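Local coordinates for protein tryptophan--tRNA ligase (PDB 3A04) that catalyses the ATP-dependent attachment of L-tryptophan to tRNA(Trp), releasing AMP and diphosphate, as an aminoacyl-tRNA synthetase of the first class, at residues F280-G285 and V302-H307. Residues are numbered along the deposited sequence; the frame is centred on the assembly and turned at random.
Sequences FRALTG and VCSVYH. With CD (cadmium ion), chain D; SF4 (iron/sulfur cluster), chain B.
Ser304 grips the carbonyl of Leu283 twice, with its hydroxyl and with its backbone N-H. Ser304 OG donates to Leu283 O at 2.8 Å, in the carbonyl plane and on a lone pair. Ser304 N reaches the same oxygen at 3.0 Å, tilted 20° from that plane. The rotation of the serine (chi1 76°) keeps OG beside its own backbone N, and both point at Leu283 O. Ser304 OG also lies against Ala282 CB. Leu252 O is a second acceptor near this hydroxyl, whose one proton the two carbonyls must share. An alanine in place of Ser304 would probably cost Leu283 O its hydroxyl donor, though the backbone N-H could still bond to it, and leave Leu252 O without this partner.

Beside this, Cys303 SG points anti to its backbone N and binds FE4 of the iron-sulfur cluster at 2.4 Å. Thr284 CA approaches Cys303 SG to 3.6 Å. Gly285 N lies 3.4 Å from Cys303 CB and is buried without a polar partner. Thr284 and Val305 run side by side, pointing the same way, and both pack on cluster sulfur S2. Their methyls meet, Thr284 CG2 to Val305 CG2, while Thr284 OG1 turns to Gly286 N.

Cys303 is the N-cap of helix 304-313, and its SG accepts a nearly straight bond (169°) from Tyr306 N at 3.5 Å. On that helix, His307 ND1 bonds to Cys303 O, and His307 NE2 coordinates a cadmium ion together with two waters. Cys327, Cys334 and Cys337 also belong to the cluster pocket. The arrangement is that of a cysteine-ligated cubane iron-sulfur site, with one cysteine at a helix N-cap.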
ATOM      1  N   PHE A 280      38.494  -2.742 -23.403  1.00 36.80           N
ATOM      2  CA  PHE A 280      39.177  -3.131 -24.645  1.00 37.64           C
ATOM      3  C   PHE A 280      38.375  -4.078 -25.550  1.00 39.14           C
ATOM      4  O   PHE A 280      38.589  -4.148 -26.766  1.00 38.75           O
ATOM      5  CB  PHE A 280      40.603  -3.671 -24.375  1.00 36.40           C
ATOM      6  CG  PHE A 280      41.644  -2.569 -24.427  1.00 35.50           C
ATOM      7  CD1 PHE A 280      41.800  -1.710 -23.354  1.00 32.53           C
ATOM      8  CD2 PHE A 280      42.423  -2.372 -25.552  1.00 39.59           C
ATOM      9  CE1 PHE A 280      42.762  -0.638 -23.366  1.00 33.85           C
ATOM     10  CE2 PHE A 280      43.397  -1.310 -25.593  1.00 38.47           C
ATOM     11  CZ  PHE A 280      43.559  -0.463 -24.479  1.00 35.70           C
ATOM     12  N   ARG A 281      37.398  -4.724 -24.958  1.00 39.27           N
ATOM     13  CA  ARG A 281      36.467  -5.524 -25.706  1.00 41.33           C
ATOM     14  C   ARG A 281      35.279  -4.796 -26.245  1.00 41.31           C
ATOM     15  O   ARG A 281      34.463  -5.416 -26.918  1.00 41.05           O
ATOM     16  CB  ARG A 281      35.987  -6.684 -24.814  1.00 40.64           C
ATOM     17  CG  ARG A 281      37.099  -7.696 -24.755  1.00 47.12           C
ATOM     18  CD  ARG A 281      36.902  -8.661 -23.628  1.00 53.52           C
ATOM     19  NE  ARG A 281      38.173  -9.343 -23.421  1.00 61.21           N
ATOM     20  CZ  ARG A 281      38.497  -9.964 -22.288  1.00 65.66           C
ATOM     21  NH1 ARG A 281      37.624  -9.986 -21.272  1.00 65.12           N
ATOM     22  NH2 ARG A 281      39.686 -10.549 -22.172  1.00 67.27           N
ATOM     23  N   ALA A 282      35.131  -3.500 -25.924  1.00 40.16           N
ATOM     24  CA  ALA A 282      33.942  -2.725 -26.384  1.00 38.91           C
ATOM     25  C   ALA A 282      33.801  -2.678 -27.917  1.00 40.60           C
ATOM     26  O   ALA A 282      34.803  -2.534 -28.643  1.00 37.66           O
ATOM     27  CB  ALA A 282      33.977  -1.260 -25.866  1.00 38.29           C
ATOM     28  N   LEU A 283      32.557  -2.705 -28.395  1.00 40.43           N
ATOM     29  CA  LEU A 283      32.287  -2.392 -29.806  1.00 42.96           C
ATOM     30  C   LEU A 283      32.592  -0.930 -30.190  1.00 43.85           C
ATOM     31  O   LEU A 283      32.256   0.041 -29.457  1.00 43.55           O
ATOM     32  CB  LEU A 283      30.834  -2.759 -30.164  1.00 44.18           C
ATOM     33  CG  LEU A 283      30.467  -4.216 -29.816  1.00 45.53           C
ATOM     34  CD1 LEU A 283      29.085  -4.662 -30.341  1.00 46.61           C
ATOM     35  CD2 LEU A 283      31.534  -5.205 -30.260  1.00 50.27           C
ATOM     36  N   THR A 284      33.248  -0.775 -31.329  1.00 42.51           N
ATOM     37  CA  THR A 284      33.607   0.542 -31.827  1.00 44.59           C
ATOM     38  C   THR A 284      32.988   0.781 -33.201  1.00 45.49           C
ATOM     39  O   THR A 284      32.391  -0.122 -33.787  1.00 46.37           O
ATOM     40  CB  THR A 284      35.149   0.634 -32.025  1.00 44.06           C
ATOM     41  OG1 THR A 284      35.539  -0.273 -33.084  1.00 47.00           O
ATOM     42  CG2 THR A 284      35.845   0.257 -30.757  1.00 42.80           C
ATOM     43  N   GLY A 285      33.106   1.999 -33.691  1.00 46.53           N
ATOM     44  CA  GLY A 285      32.881   2.270 -35.114  1.00 48.95           C
ATOM     45  C   GLY A 285      34.139   2.114 -35.970  1.00 49.67           C
ATOM     46  O   GLY A 285      34.317   2.862 -36.899  1.00 50.37           O
ATOM     47  N   VAL A 302      28.441   5.483 -33.739  1.00 44.91           N
ATOM     48  CA  VAL A 302      28.080   4.102 -33.338  1.00 43.59           C
ATOM     49  C   VAL A 302      29.092   3.420 -32.401  1.00 42.45           C
ATOM     50  O   VAL A 302      29.087   2.173 -32.245  1.00 41.34           O
ATOM     51  CB  VAL A 302      27.777   3.214 -34.600  1.00 44.46           C
ATOM     52  CG1 VAL A 302      26.761   3.938 -35.483  1.00 44.56           C
ATOM     53  CG2 VAL A 302      29.044   2.996 -35.386  1.00 43.79           C
ATOM     54  N   CYS A 303      29.968   4.218 -31.783  1.00 40.12           N
ATOM     55  CA  CYS A 303      31.122   3.645 -31.087  1.00 38.47           C
ATOM     56  C   CYS A 303      30.866   3.800 -29.594  1.00 38.31           C
ATOM     57  O   CYS A 303      30.631   4.920 -29.095  1.00 36.54           O
ATOM     58  CB  CYS A 303      32.388   4.443 -31.431  1.00 38.84           C
ATOM     59  SG  CYS A 303      33.744   3.852 -30.508  1.00 38.48           S
ATOM     60  N   SER A 304      30.918   2.692 -28.884  1.00 37.46           N
ATOM     61  CA  SER A 304      30.648   2.743 -27.429  1.00 38.47           C
ATOM     62  C   SER A 304      31.873   3.307 -26.643  1.00 37.69           C
ATOM     63  O   SER A 304      31.752   3.728 -25.506  1.00 36.89           O
ATOM     64  CB  SER A 304      30.247   1.342 -26.970  1.00 39.11           C
ATOM     65  OG  SER A 304      31.399   0.549 -26.887  1.00 45.22           O
ATOM     66  N   VAL A 305      33.060   3.353 -27.270  1.00 36.88           N
ATOM     67  CA  VAL A 305      34.230   3.985 -26.618  1.00 36.66           C
ATOM     68  C   VAL A 305      34.056   5.495 -26.632  1.00 36.38           C
ATOM     69  O   VAL A 305      34.192   6.185 -25.595  1.00 36.40           O
ATOM     70  CB  VAL A 305      35.546   3.612 -27.348  1.00 37.69           C
ATOM     71  CG1 VAL A 305      36.753   4.433 -26.716  1.00 35.95           C
ATOM     72  CG2 VAL A 305      35.777   2.084 -27.268  1.00 39.28           C
ATOM     73  N   TYR A 306      33.674   5.997 -27.796  1.00 34.97           N
ATOM     74  CA  TYR A 306      33.421   7.401 -27.963  1.00 34.05           C
ATOM     75  C   TYR A 306      32.272   7.844 -27.045  1.00 34.50           C
ATOM     76  O   TYR A 306      32.330   8.915 -26.434  1.00 33.39           O
ATOM     77  CB  TYR A 306      33.092   7.742 -29.441  1.00 33.97           C
ATOM     78  CG  TYR A 306      32.790   9.215 -29.613  1.00 34.14           C
ATOM     79  CD1 TYR A 306      33.813  10.180 -29.465  1.00 33.41           C
ATOM     80  CD2 TYR A 306      31.473   9.674 -29.812  1.00 38.52           C
ATOM     81  CE1 TYR A 306      33.513  11.601 -29.546  1.00 35.77           C
ATOM     82  CE2 TYR A 306      31.172  11.079 -29.893  1.00 36.85           C
ATOM     83  CZ  TYR A 306      32.201  12.020 -29.772  1.00 41.56           C
ATOM     84  OH  TYR A 306      31.915  13.378 -29.889  1.00 38.76           O
ATOM     85  N   HIS A 307      31.213   7.038 -26.941  1.00 33.32           N
ATOM     86  CA  HIS A 307      30.157   7.404 -25.959  1.00 34.60           C
ATOM     87  C   HIS A 307      30.605   7.364 -24.496  1.00 33.47           C
ATOM     88  O   HIS A 307      30.172   8.166 -23.718  1.00 34.33           O
ATOM     89  CB  HIS A 307      28.905   6.569 -26.226  1.00 33.86           C
ATOM     90  CG  HIS A 307      28.210   6.990 -27.462  1.00 38.96           C
ATOM     91  ND1 HIS A 307      28.533   6.474 -28.705  1.00 48.08           N
ATOM     92  CD2 HIS A 307      27.278   7.959 -27.684  1.00 44.97           C
ATOM     93  CE1 HIS A 307      27.763   7.044 -29.627  1.00 49.37           C
ATOM     94  NE2 HIS A 307      27.014   7.957 -29.034  1.00 46.23           N
TER
HETATM   95 CD    CD D 375      25.060   9.308 -29.742  1.00 63.87          CD
HETATM   96 FE1  SF4 B 373      37.952   5.807 -31.151  1.00 44.72          FE
HETATM   97 FE2  SF4 B 373      36.870   6.232 -33.639  1.00 49.29          FE
HETATM   98 FE3  SF4 B 373      37.747   3.734 -32.905  1.00 48.98          FE
HETATM   99 FE4  SF4 B 373      35.581   4.810 -31.626  1.00 42.44          FE
HETATM  100  S1  SF4 B 373      35.779   4.280 -33.943  1.00 48.71           S
HETATM  101  S2  SF4 B 373      37.303   3.716 -30.638  1.00 44.89           S
HETATM  102  S3  SF4 B 373      36.038   6.991 -31.580  1.00 44.89           S
HETATM  103  S4  SF4 B 373      39.051   5.630 -33.248  1.00 46.17           S
HETATM  104  O   HOH W   1      23.857   7.808 -29.130  1.00 52.83           O
HETATM  105  O   HOH W   2      24.907  11.027 -27.746  1.00 42.01           O